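PDB 1SP3: cytochrome c, putative from Shewanella oneidensis, which probably reduces tetrathionate as a respiratory oxidoreductase, passing electrons through the eight c-type hemes it carries. Local coordinates for residues W39-E44 with R73-H78; R50-G55 with A297-D302; T168-D173 with H400-K405. All coordinates share one frame; numbering follows the deposited sequence.

Contact 1 (W39-E44 with R73-H78); sequences WTWELE and RCTSCH. With HEC (heme c), chain D.
Residues 74-78 form a CXXCH heme c attachment motif whose histidine, His78, turns to Trp39 and Trp41 and away from its own heme iron. The thioether bonds are those expected: Cys74 SG joins CAB and Cys77 SG joins CAC of the heme. In a usual c-type motif the histidine would be the proximal iron ligand. Here its NE2 donates instead to the backbone oxygen Trp39 O, at 2.7 Å and 169°, with the acceptor lying close to the imidazole plane. CG of His78 is anti to the backbone N (chi1 -178°), and the imidazole lies between the two tryptophans. The edge of His78 meets the face of the five-membered ring of Trp41, their planes 82° apart. CD2 of His78 stands over one face of the indole, offset toward the rim, and comes to 3.5 Å from Trp41 NE1. The six-membered ring of Trp39 is near parallel to the imidazole but slid aside, so that His78 CE1 approaches Trp39 CZ3 at 3.7 Å with hardly any overlap. Backbone oxygens line the indole edge of Trp41: Cys77 O is 3.2 Å from CZ2, and Cys74 O is 3.5 Å from CH2. A water accepts from Trp41 NE1 at 2.9 Å and makes a weak bond to Cys77 O. Thr75 CG2 packs on Trp41 CZ3. The iron ligation of this heme is thereby left to other groups, and Lys56, which lies against Trp41, is itself bound to this heme, consistent with unusual ligation. Trp41 leaves helix 37-40 with positive phi and leads to strand 44-47, while Trp39 packs on Met33 and Met34 of helix 15-34 and its NE1 bonds to Phe90 O.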
# COMPACT_ATOMS: atom_id res chain seq x y z
N TRP A 39 -6.68 10.79 7.08
CA TRP A 39 -7.91 11.49 6.80
C TRP A 39 -7.89 12.08 5.39
O TRP A 39 -8.85 11.93 4.70
CB TRP A 39 -8.04 12.66 7.78
CG TRP A 39 -9.25 13.48 7.55
CD1 TRP A 39 -9.29 14.83 7.23
CD2 TRP A 39 -10.63 13.05 7.68
NE1 TRP A 39 -10.59 15.23 7.11
CE2 TRP A 39 -11.43 14.17 7.42
CE3 TRP A 39 -11.27 11.81 8.01
CZ2 TRP A 39 -12.83 14.11 7.41
CZ3 TRP A 39 -12.67 11.76 8.02
CH2 TRP A 39 -13.43 12.92 7.74
N THR A 40 -6.87 12.83 5.00
CA THR A 40 -6.92 13.50 3.72
C THR A 40 -6.63 12.58 2.53
O THR A 40 -6.95 12.98 1.41
CB THR A 40 -5.93 14.61 3.67
OG1 THR A 40 -4.62 14.04 3.87
CG2 THR A 40 -6.16 15.64 4.87
N TRP A 41 -5.90 11.46 2.74
CA TRP A 41 -5.43 10.64 1.61
C TRP A 41 -4.51 11.45 0.71
O TRP A 41 -4.38 11.20 -0.53
CB TRP A 41 -6.61 10.02 0.82
CG TRP A 41 -7.15 8.70 1.51
CD1 TRP A 41 -6.85 8.23 2.80
CD2 TRP A 41 -8.09 7.78 0.97
NE1 TRP A 41 -7.51 7.05 3.04
CE2 TRP A 41 -8.27 6.74 1.94
CE3 TRP A 41 -8.80 7.70 -0.27
CZ2 TRP A 41 -9.12 5.67 1.74
CZ3 TRP A 41 -9.64 6.61 -0.46
CH2 TRP A 41 -9.80 5.60 0.54
N GLU A 42 -3.83 12.41 1.30
CA GLU A 42 -2.85 13.20 0.52
C GLU A 42 -1.53 13.28 1.18
O GLU A 42 -1.48 13.45 2.38
CB GLU A 42 -3.34 14.61 0.26
CG GLU A 42 -4.61 14.61 -0.61
CD GLU A 42 -4.90 15.94 -1.27
OE1 GLU A 42 -5.06 16.93 -0.47
OE2 GLU A 42 -5.04 16.00 -2.56
N LEU A 43 -0.48 13.18 0.37
CA LEU A 43 0.90 13.33 0.79
C LEU A 43 1.65 14.22 -0.21
O LEU A 43 1.44 14.10 -1.41
CB LEU A 43 1.62 11.98 0.76
CG LEU A 43 1.40 11.06 1.98
CD1 LEU A 43 1.87 9.65 1.66
CD2 LEU A 43 2.01 11.60 3.30
N GLU A 44 2.60 15.03 0.24
CA GLU A 44 3.45 15.68 -0.72
C GLU A 44 4.60 14.75 -1.08
O GLU A 44 5.19 14.12 -0.23
CB GLU A 44 3.95 17.03 -0.15
CG GLU A 44 4.93 17.76 -1.08
CD GLU A 44 5.34 19.14 -0.56
OE1 GLU A 44 6.08 19.17 0.48
OE2 GLU A 44 4.91 20.18 -1.18
N ARG A 73 -16.75 2.04 -3.04
CA ARG A 73 -16.01 0.83 -2.83
C ARG A 73 -14.66 1.16 -2.13
O ARG A 73 -14.23 0.39 -1.34
CB ARG A 73 -15.82 -0.01 -4.13
CG ARG A 73 -15.90 -1.58 -3.90
CD ARG A 73 -14.88 -2.45 -4.79
NE ARG A 73 -14.69 -3.88 -4.38
CZ ARG A 73 -13.74 -4.73 -4.86
NH1 ARG A 73 -13.67 -5.98 -4.43
NH2 ARG A 73 -12.85 -4.33 -5.76
N CYS A 74 -14.00 2.27 -2.40
CA CYS A 74 -12.63 2.41 -1.87
C CYS A 74 -12.55 2.95 -0.46
O CYS A 74 -11.63 2.60 0.31
CB CYS A 74 -11.77 3.19 -2.87
SG CYS A 74 -12.24 2.60 -4.55
N THR A 75 -13.52 3.78 -0.10
CA THR A 75 -13.45 4.46 1.19
C THR A 75 -14.01 3.64 2.35
O THR A 75 -14.08 4.12 3.51
CB THR A 75 -14.10 5.88 1.12
OG1 THR A 75 -15.49 5.74 0.79
CG2 THR A 75 -13.43 6.87 -0.02
N SER A 76 -14.37 2.39 2.08
CA SER A 76 -14.50 1.39 3.15
C SER A 76 -13.20 1.25 3.88
O SER A 76 -13.18 0.66 4.98
CB SER A 76 -14.76 -0.02 2.53
OG SER A 76 -14.33 -0.03 1.15
N CYS A 77 -12.09 1.67 3.24
CA CYS A 77 -10.77 1.78 3.90
C CYS A 77 -10.30 3.23 4.08
O CYS A 77 -9.10 3.51 4.15
CB CYS A 77 -9.72 0.90 3.20
SG CYS A 77 -10.22 -0.82 3.45
N HIS A 78 -11.25 4.15 4.19
CA HIS A 78 -10.98 5.51 4.67
C HIS A 78 -11.42 5.64 6.15
O HIS A 78 -12.49 5.19 6.51
CB HIS A 78 -11.74 6.56 3.82
CG HIS A 78 -11.50 7.97 4.21
ND1 HIS A 78 -12.53 8.81 4.59
CD2 HIS A 78 -10.35 8.71 4.30
CE1 HIS A 78 -12.04 10.01 4.86
NE2 HIS A 78 -10.72 9.99 4.65
FE HEC D . -6.54 1.20 -1.72
CHA HEC D . -3.36 2.63 -1.26
CHB HEC D . -6.63 2.49 -4.92
CHC HEC D . -9.73 0.05 -2.13
CHD HEC D . -6.43 -0.24 1.35
NA HEC D . -5.21 2.34 -2.93
C1A HEC D . -3.96 2.82 -2.53
C2A HEC D . -3.40 3.56 -3.66
C3A HEC D . -4.30 3.54 -4.69
C4A HEC D . -5.46 2.76 -4.23
CMA HEC D . -4.09 4.22 -6.11
CAA HEC D . -1.97 4.24 -3.68
CBA HEC D . -0.97 3.39 -4.51
CGA HEC D . -0.99 1.90 -4.04
O1A HEC D . -1.59 1.06 -4.77
O2A HEC D . -0.46 1.47 -2.92
NB HEC D . -7.94 1.24 -3.21
C1B HEC D . -7.76 1.89 -4.45
C2B HEC D . -8.99 1.82 -5.21
C3B HEC D . -9.85 1.10 -4.43
C4B HEC D . -9.18 0.76 -3.17
CMB HEC D . -9.16 2.41 -6.64
CAB HEC D . -11.32 0.72 -4.72
CBB HEC D . -11.75 0.40 -5.99
NC HEC D . -7.90 0.02 -0.56
C1C HEC D . -9.16 -0.32 -0.94
C2C HEC D . -9.75 -1.11 0.10
C3C HEC D . -8.80 -1.23 1.10
C4C HEC D . -7.62 -0.49 0.68
CMC HEC D . -11.20 -1.66 0.00
CAC HEC D . -8.92 -2.01 2.47
CBC HEC D . -9.21 -3.35 2.62
ND HEC D . -5.08 1.16 -0.18
C1D HEC D . -5.37 0.58 1.04
C2D HEC D . -4.26 0.97 1.94
C3D HEC D . -3.29 1.86 1.15
C4D HEC D . -3.89 1.93 -0.17
CMD HEC D . -4.10 0.55 3.40
CAD HEC D . -1.92 2.49 1.63
CBD HEC D . -0.83 1.46 1.32
CGD HEC D . 0.55 1.80 1.92
O1D HEC D . 1.26 0.81 2.19
O2D HEC D . 1.05 2.99 2.13
O HOH W 1 -7.68 6.22 5.81

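Contact 2 (R50-G55 with A297-D302); sequences RTVVRG and AYMAGD. With HEC (heme c), chain F.
The carboxylate of Asp302 is held from two directions at once, by Arg50 at its end and by the backbone N of Met299 above its plane. Arg50 reaches it tip to tip and grips end-on: NH1 donates to Asp302 OD1 at 3.1 Å, and NH2 to Asp302 OD2 at 2.7 Å. Both bonds fall on the syn side of the carboxylate, whose plane is turned 28° from that of the guanidinium. OD2 has a second donor, Met299 N at 2.9 Å, which lies 78° out of the carboxylate plane. The three bonds together probably fix the rotation of the carboxylate, and the nearby positive charge probably favours the ionised acid. The chain of Arg50 starts from the crowded position between backbone N and carbonyl carbon (chi1 46°) and then runs extended to NE. Asp302 closes a type II beta turn that begins at Met299, with Gly301 at its positive-phi position, and this turn is set against the face of the antiparallel hairpin 44-47/50-53 from which Arg50, Val52 and Arg54 project. Met299 lies between the two. Its CG lies over a face of the Arg50 guanidinium, and its side chain, bent at chi2 and chi3, meets Val52 tip to tip, with CE 3.9 Å from Val52 CB. SD of Met299 touches Arg54 CD at 3.8 Å. Arg54 crosses it obliquely and rests its NE against Ala297 CB at 3.4 Å. That NE also donates to a water at 2.8 Å, and the water in turn donates to Tyr298 O, tying the two segments through solvent. NH1 of Arg54 bonds to Gln45 OE1 across the hairpin, and beyond it Gly55 CA lies against a heme propionate oxygen, O2D.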
# COMPACT_ATOMS: atom_id res chain seq x y z
N ARG A 50 9.94 17.24 -10.22
CA ARG A 50 8.80 18.07 -9.75
C ARG A 50 8.32 17.61 -8.36
O ARG A 50 8.50 16.43 -8.01
CB ARG A 50 7.61 18.01 -10.74
CG ARG A 50 7.26 16.58 -11.22
CD ARG A 50 5.97 16.40 -12.13
NE ARG A 50 5.84 14.99 -12.46
CZ ARG A 50 4.86 14.41 -13.15
NH1 ARG A 50 3.82 15.13 -13.63
NH2 ARG A 50 4.94 13.05 -13.34
N THR A 51 7.75 18.53 -7.56
CA THR A 51 7.02 18.16 -6.32
C THR A 51 5.50 18.08 -6.60
O THR A 51 4.92 18.94 -7.29
CB THR A 51 7.30 19.14 -5.17
OG1 THR A 51 8.69 19.10 -4.86
CG2 THR A 51 6.67 18.70 -3.92
N VAL A 52 4.89 17.00 -6.12
CA VAL A 52 3.48 16.77 -6.41
C VAL A 52 2.75 16.50 -5.14
O VAL A 52 3.32 16.25 -4.11
CB VAL A 52 3.22 15.54 -7.37
CG1 VAL A 52 3.67 15.86 -8.80
CG2 VAL A 52 3.86 14.23 -6.80
N VAL A 53 1.44 16.60 -5.26
CA VAL A 53 0.54 16.11 -4.26
C VAL A 53 0.07 14.72 -4.68
O VAL A 53 -0.63 14.55 -5.64
CB VAL A 53 -0.58 17.14 -3.92
CG1 VAL A 53 -1.62 16.49 -2.94
CG2 VAL A 53 0.08 18.36 -3.24
N ARG A 54 0.60 13.71 -4.00
CA ARG A 54 0.24 12.36 -4.28
C ARG A 54 -0.62 11.90 -3.06
O ARG A 54 -1.58 12.56 -2.74
CB ARG A 54 1.54 11.52 -4.50
CG ARG A 54 1.34 10.29 -5.34
CD ARG A 54 2.55 9.70 -6.19
NE ARG A 54 2.17 8.34 -6.58
CZ ARG A 54 2.34 7.28 -5.77
NH1 ARG A 54 2.96 7.43 -4.57
NH2 ARG A 54 1.92 6.06 -6.14
N GLY A 55 -0.27 10.81 -2.39
CA GLY A 55 -1.18 10.17 -1.45
C GLY A 55 -2.18 9.38 -2.27
O GLY A 55 -2.22 9.50 -3.51
N ALA A 297 7.05 8.58 -9.83
CA ALA A 297 5.66 8.16 -9.97
C ALA A 297 4.99 8.66 -11.25
O ALA A 297 5.18 9.78 -11.66
CB ALA A 297 4.82 8.57 -8.72
N TYR A 298 4.14 7.81 -11.83
CA TYR A 298 3.25 8.19 -12.90
C TYR A 298 2.09 8.99 -12.30
O TYR A 298 1.46 8.55 -11.33
CB TYR A 298 2.73 6.94 -13.64
CG TYR A 298 1.76 7.37 -14.76
CD1 TYR A 298 2.25 7.71 -16.04
CD2 TYR A 298 0.40 7.54 -14.51
CE1 TYR A 298 1.38 8.17 -17.07
CE2 TYR A 298 -0.51 7.98 -15.57
CZ TYR A 298 0.02 8.30 -16.84
OH TYR A 298 -0.80 8.74 -17.88
N MET A 299 1.82 10.17 -12.83
CA MET A 299 0.71 10.94 -12.30
C MET A 299 -0.35 11.18 -13.37
O MET A 299 -0.05 11.04 -14.58
CB MET A 299 1.14 12.29 -11.78
CG MET A 299 2.31 12.22 -10.84
SD MET A 299 1.61 11.71 -9.29
CE MET A 299 0.57 13.02 -8.85
N ALA A 300 -1.58 11.47 -12.92
CA ALA A 300 -2.69 11.57 -13.85
C ALA A 300 -2.38 12.61 -14.89
O ALA A 300 -1.88 13.63 -14.59
CB ALA A 300 -3.98 11.90 -13.12
N GLY A 301 -2.64 12.27 -16.14
CA GLY A 301 -2.31 13.15 -17.23
C GLY A 301 -0.94 13.01 -17.85
O GLY A 301 -0.74 13.63 -18.87
N ASP A 302 0.02 12.27 -17.25
CA ASP A 302 1.38 12.16 -17.79
C ASP A 302 1.28 11.43 -19.13
O ASP A 302 0.51 10.50 -19.24
CB ASP A 302 2.22 11.25 -16.89
CG ASP A 302 2.71 11.92 -15.62
OD1 ASP A 302 2.31 13.06 -15.33
OD2 ASP A 302 3.55 11.38 -14.89
FE HEC F . -2.90 3.24 7.72
CHA HEC F . -1.18 4.78 5.24
CHB HEC F . 0.01 2.93 9.48
CHC HEC F . -4.68 2.24 10.43
CHD HEC F . -5.69 3.26 5.74
NA HEC F . -0.96 3.75 7.42
C1A HEC F . -0.45 4.32 6.31
C2A HEC F . 0.95 4.56 6.47
C3A HEC F . 1.29 4.08 7.67
C4A HEC F . 0.11 3.54 8.27
CMA HEC F . 2.74 4.01 8.23
CAA HEC F . 1.89 5.19 5.34
CBA HEC F . 2.17 6.68 5.54
CGA HEC F . 1.21 7.50 4.69
O1A HEC F . 0.98 8.70 5.02
O2A HEC F . 0.75 6.97 3.64
NB HEC F . -2.40 2.67 9.60
C1B HEC F . -1.16 2.62 10.13
C2B HEC F . -1.24 2.06 11.45
C3B HEC F . -2.52 1.82 11.72
C4B HEC F . -3.28 2.25 10.56
CMB HEC F . 0.07 1.82 12.25
CAB HEC F . -3.20 1.39 13.06
CBB HEC F . -2.90 2.20 14.15
NC HEC F . -4.79 2.83 8.04
C1C HEC F . -5.36 2.42 9.26
C2C HEC F . -6.74 2.11 9.01
C3C HEC F . -7.00 2.43 7.74
C4C HEC F . -5.80 2.88 7.07
CMC HEC F . -7.75 1.51 10.02
CAC HEC F . -8.38 2.27 7.11
CBC HEC F . -9.46 3.00 7.63
ND HEC F . -3.35 3.82 5.78
C1D HEC F . -4.58 3.78 5.15
C2D HEC F . -4.54 4.42 3.87
C3D HEC F . -3.15 4.95 3.76
C4D HEC F . -2.48 4.53 4.98
CMD HEC F . -5.61 4.62 2.76
CAD HEC F . -2.53 5.76 2.59
CBD HEC F . -2.76 7.18 3.05
CGD HEC F . -2.29 8.15 1.97
O1D HEC F . -1.05 8.36 1.91
O2D HEC F . -3.09 8.71 1.16
O HOH W 2 0.59 8.09 -8.88

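Contact 3 (T168-D173 with H400-K405); sequences TDVHMD and HMVSPK. With HEC (heme c), chain H.
Asp169 bonds to the opposite segment through OD2, which accepts from Met401 N at 2.8 Å, while its OD1 accepts from Met172 N at 2.7 Å. The second bond makes an Asx motif at the start of the helix-like turn 170-172, and the turn presents His171 as an axial ligand of a heme c iron. Both donors reach the carboxylate on its anti side. CG is anti to the backbone N (chi1 -171°), and with one oxygen given to each segment the side chain bridges the two. An alanine in place of Asp169 would probably leave Met172 N and Met401 N without these acceptors and allow the turn that carries the iron ligand to loosen. A backbone bond, Val170 N to Val402 O at 3.1 Å, adds to the join, and a CA-H...O contact runs from Met401 CA to Thr168 O. NE2 of His171 binds the iron at 1.9 Å, with His213 on the same metal. His400, at the other end of the contact, ligates a different heme together with His185, and Met172 CE comes near its CD2. Lys405 N donates to propionate oxygen O2A of the His171 heme at 2.6 Å, so both segments hold this cofactor. Packing between them is mainly aliphatic: Val170 CG1 fits against the ring of Pro404. Val402 CB sits beside His171 CE1, oblique to the imidazole. CG2 of Val170 lies over the centre of one face of that ring and touches Val402 CG1 at 3.8 Å.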
# COMPACT_ATOMS: atom_id res chain seq x y z
N THR A 168 6.60 -16.16 10.79
CA THR A 168 6.05 -15.13 9.94
C THR A 168 6.68 -13.71 10.19
O THR A 168 7.02 -12.97 9.25
CB THR A 168 4.51 -15.05 10.11
OG1 THR A 168 3.90 -16.32 9.73
CG2 THR A 168 3.89 -13.90 9.10
N ASP A 169 6.77 -13.30 11.45
CA ASP A 169 7.35 -12.02 11.77
C ASP A 169 7.90 -12.12 13.18
O ASP A 169 7.13 -12.25 14.14
CB ASP A 169 6.28 -10.89 11.69
CG ASP A 169 6.87 -9.52 11.81
OD1 ASP A 169 7.31 -9.18 12.95
OD2 ASP A 169 6.95 -8.72 10.83
N VAL A 170 9.19 -11.95 13.31
CA VAL A 170 9.77 -11.95 14.64
C VAL A 170 9.36 -10.82 15.60
O VAL A 170 9.43 -11.00 16.84
CB VAL A 170 11.32 -12.04 14.59
CG1 VAL A 170 11.73 -13.20 13.78
CG2 VAL A 170 11.98 -10.73 14.04
N HIS A 171 9.00 -9.64 15.07
CA HIS A 171 8.69 -8.50 15.92
C HIS A 171 7.25 -8.58 16.37
O HIS A 171 6.97 -8.34 17.54
CB HIS A 171 8.98 -7.19 15.15
CG HIS A 171 10.41 -7.05 14.76
ND1 HIS A 171 10.87 -7.22 13.46
CD2 HIS A 171 11.51 -6.82 15.51
CE1 HIS A 171 12.17 -7.03 13.42
NE2 HIS A 171 12.59 -6.76 14.65
N MET A 172 6.35 -8.97 15.46
CA MET A 172 4.93 -9.07 15.80
C MET A 172 4.42 -10.41 16.43
O MET A 172 3.31 -10.48 16.99
CB MET A 172 4.08 -8.73 14.55
CG MET A 172 4.25 -7.18 14.22
SD MET A 172 3.24 -6.72 12.79
CE MET A 172 4.50 -6.56 11.52
N ASP A 173 5.21 -11.45 16.25
CA ASP A 173 5.07 -12.78 16.89
C ASP A 173 4.32 -12.74 18.22
O ASP A 173 4.81 -12.20 19.18
CB ASP A 173 6.45 -13.29 17.14
CG ASP A 173 6.47 -14.59 17.94
OD1 ASP A 173 5.43 -15.38 18.07
OD2 ASP A 173 7.59 -14.91 18.41
N HIS A 400 8.08 -5.62 6.38
CA HIS A 400 7.54 -6.49 7.44
C HIS A 400 7.87 -7.96 7.16
O HIS A 400 8.46 -8.23 6.13
CB HIS A 400 6.05 -6.21 7.70
CG HIS A 400 5.78 -4.74 7.79
ND1 HIS A 400 5.51 -3.97 6.67
CD2 HIS A 400 5.86 -3.88 8.84
CE1 HIS A 400 5.41 -2.69 7.04
NE2 HIS A 400 5.61 -2.62 8.35
N MET A 401 7.50 -8.89 8.08
CA MET A 401 7.87 -10.28 7.98
C MET A 401 9.39 -10.51 8.15
O MET A 401 9.97 -11.45 7.58
CB MET A 401 7.39 -10.95 6.67
CG MET A 401 5.84 -10.98 6.53
SD MET A 401 5.15 -11.75 4.98
CE MET A 401 3.40 -11.81 5.51
N VAL A 402 10.02 -9.72 8.98
CA VAL A 402 11.41 -10.03 9.24
C VAL A 402 11.45 -11.50 9.76
O VAL A 402 10.65 -11.87 10.62
CB VAL A 402 12.05 -9.02 10.22
CG1 VAL A 402 13.45 -9.55 10.70
CG2 VAL A 402 12.16 -7.57 9.54
N SER A 403 12.29 -12.34 9.15
CA SER A 403 12.37 -13.77 9.52
C SER A 403 13.36 -13.95 10.68
O SER A 403 14.22 -13.07 10.87
CB SER A 403 12.93 -14.53 8.32
OG SER A 403 11.95 -14.48 7.32
N PRO A 404 13.33 -15.10 11.40
CA PRO A 404 14.40 -15.37 12.39
C PRO A 404 15.75 -15.29 11.77
O PRO A 404 15.84 -15.46 10.55
CB PRO A 404 14.14 -16.82 12.87
CG PRO A 404 12.69 -17.05 12.64
CD PRO A 404 12.30 -16.18 11.35
N LYS A 405 16.77 -15.06 12.59
CA LYS A 405 18.12 -14.81 12.11
C LYS A 405 18.68 -15.98 11.27
O LYS A 405 19.48 -15.76 10.33
CB LYS A 405 19.01 -14.46 13.30
CG LYS A 405 19.13 -15.63 14.32
CD LYS A 405 19.93 -15.21 15.54
CE LYS A 405 20.36 -16.46 16.40
NZ LYS A 405 19.14 -16.93 17.22
FE HEC H . 14.30 -6.15 15.29
CHA HEC H . 14.77 -9.11 16.90
CHB HEC H . 15.97 -7.35 12.54
CHC HEC H . 13.32 -3.45 13.46
CHD HEC H . 13.42 -4.61 18.14
NA HEC H . 15.17 -7.91 14.80
C1A HEC H . 15.27 -8.98 15.62
C2A HEC H . 15.98 -10.01 14.94
C3A HEC H . 16.33 -9.54 13.74
C4A HEC H . 15.84 -8.20 13.64
CMA HEC H . 17.10 -10.30 12.63
CAA HEC H . 16.29 -11.38 15.60
CBA HEC H . 15.24 -12.40 15.23
CGA HEC H . 15.60 -13.76 15.84
O1A HEC H . 15.39 -13.89 17.06
O2A HEC H . 16.06 -14.67 15.09
NB HEC H . 14.61 -5.48 13.35
C1B HEC H . 15.25 -6.19 12.38
C2B HEC H . 15.08 -5.49 11.16
C3B HEC H . 14.32 -4.41 11.40
C4B HEC H . 14.02 -4.40 12.80
CMB HEC H . 15.71 -5.90 9.82
CAB HEC H . 13.82 -3.35 10.38
CBB HEC H . 12.92 -3.71 9.44
NC HEC H . 13.57 -4.33 15.69
C1C HEC H . 13.19 -3.36 14.81
C2C HEC H . 12.65 -2.26 15.55
C3C HEC H . 12.64 -2.61 16.87
C4C HEC H . 13.21 -3.92 16.96
CMC HEC H . 12.15 -0.97 14.87
CAC HEC H . 12.23 -1.76 18.14
CBC HEC H . 11.18 -0.89 18.14
ND HEC H . 14.11 -6.78 17.25
C1D HEC H . 13.70 -5.95 18.28
C2D HEC H . 13.64 -6.73 19.52
C3D HEC H . 14.07 -8.13 19.09
C4D HEC H . 14.35 -8.05 17.67
CMD HEC H . 13.22 -6.24 20.93
CAD HEC H . 14.24 -9.41 19.90
CBD HEC H . 15.67 -9.19 20.42
CGD HEC H . 15.95 -10.25 21.47
O1D HEC H . 16.71 -9.89 22.43
O2D HEC H . 15.41 -11.41 21.32

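Along the chain the segments run 39-44, 50-55, 73-78, 168-173, 297-302 and 400-405, so contacts 1 and 2 interlock, as do contacts 2 and 3, while contact 1 closes before contact 3 opens. Contacts 1 and 2, centres about 16 Å apart, meet at the open end of hairpin 44-47/50-53, where Leu43 O and Arg54 N probably bond. Contact 3 lies about 28 Å from contact 1 and about 34 Å from contact 2, centre to centre, across the chain's centre from contact 2. Contact 2 joins this hairpin to sequence 242 residues on, contact 3 the middle of the chain to sequence 227 on; all three border hemes and probably help fix them relative to one another.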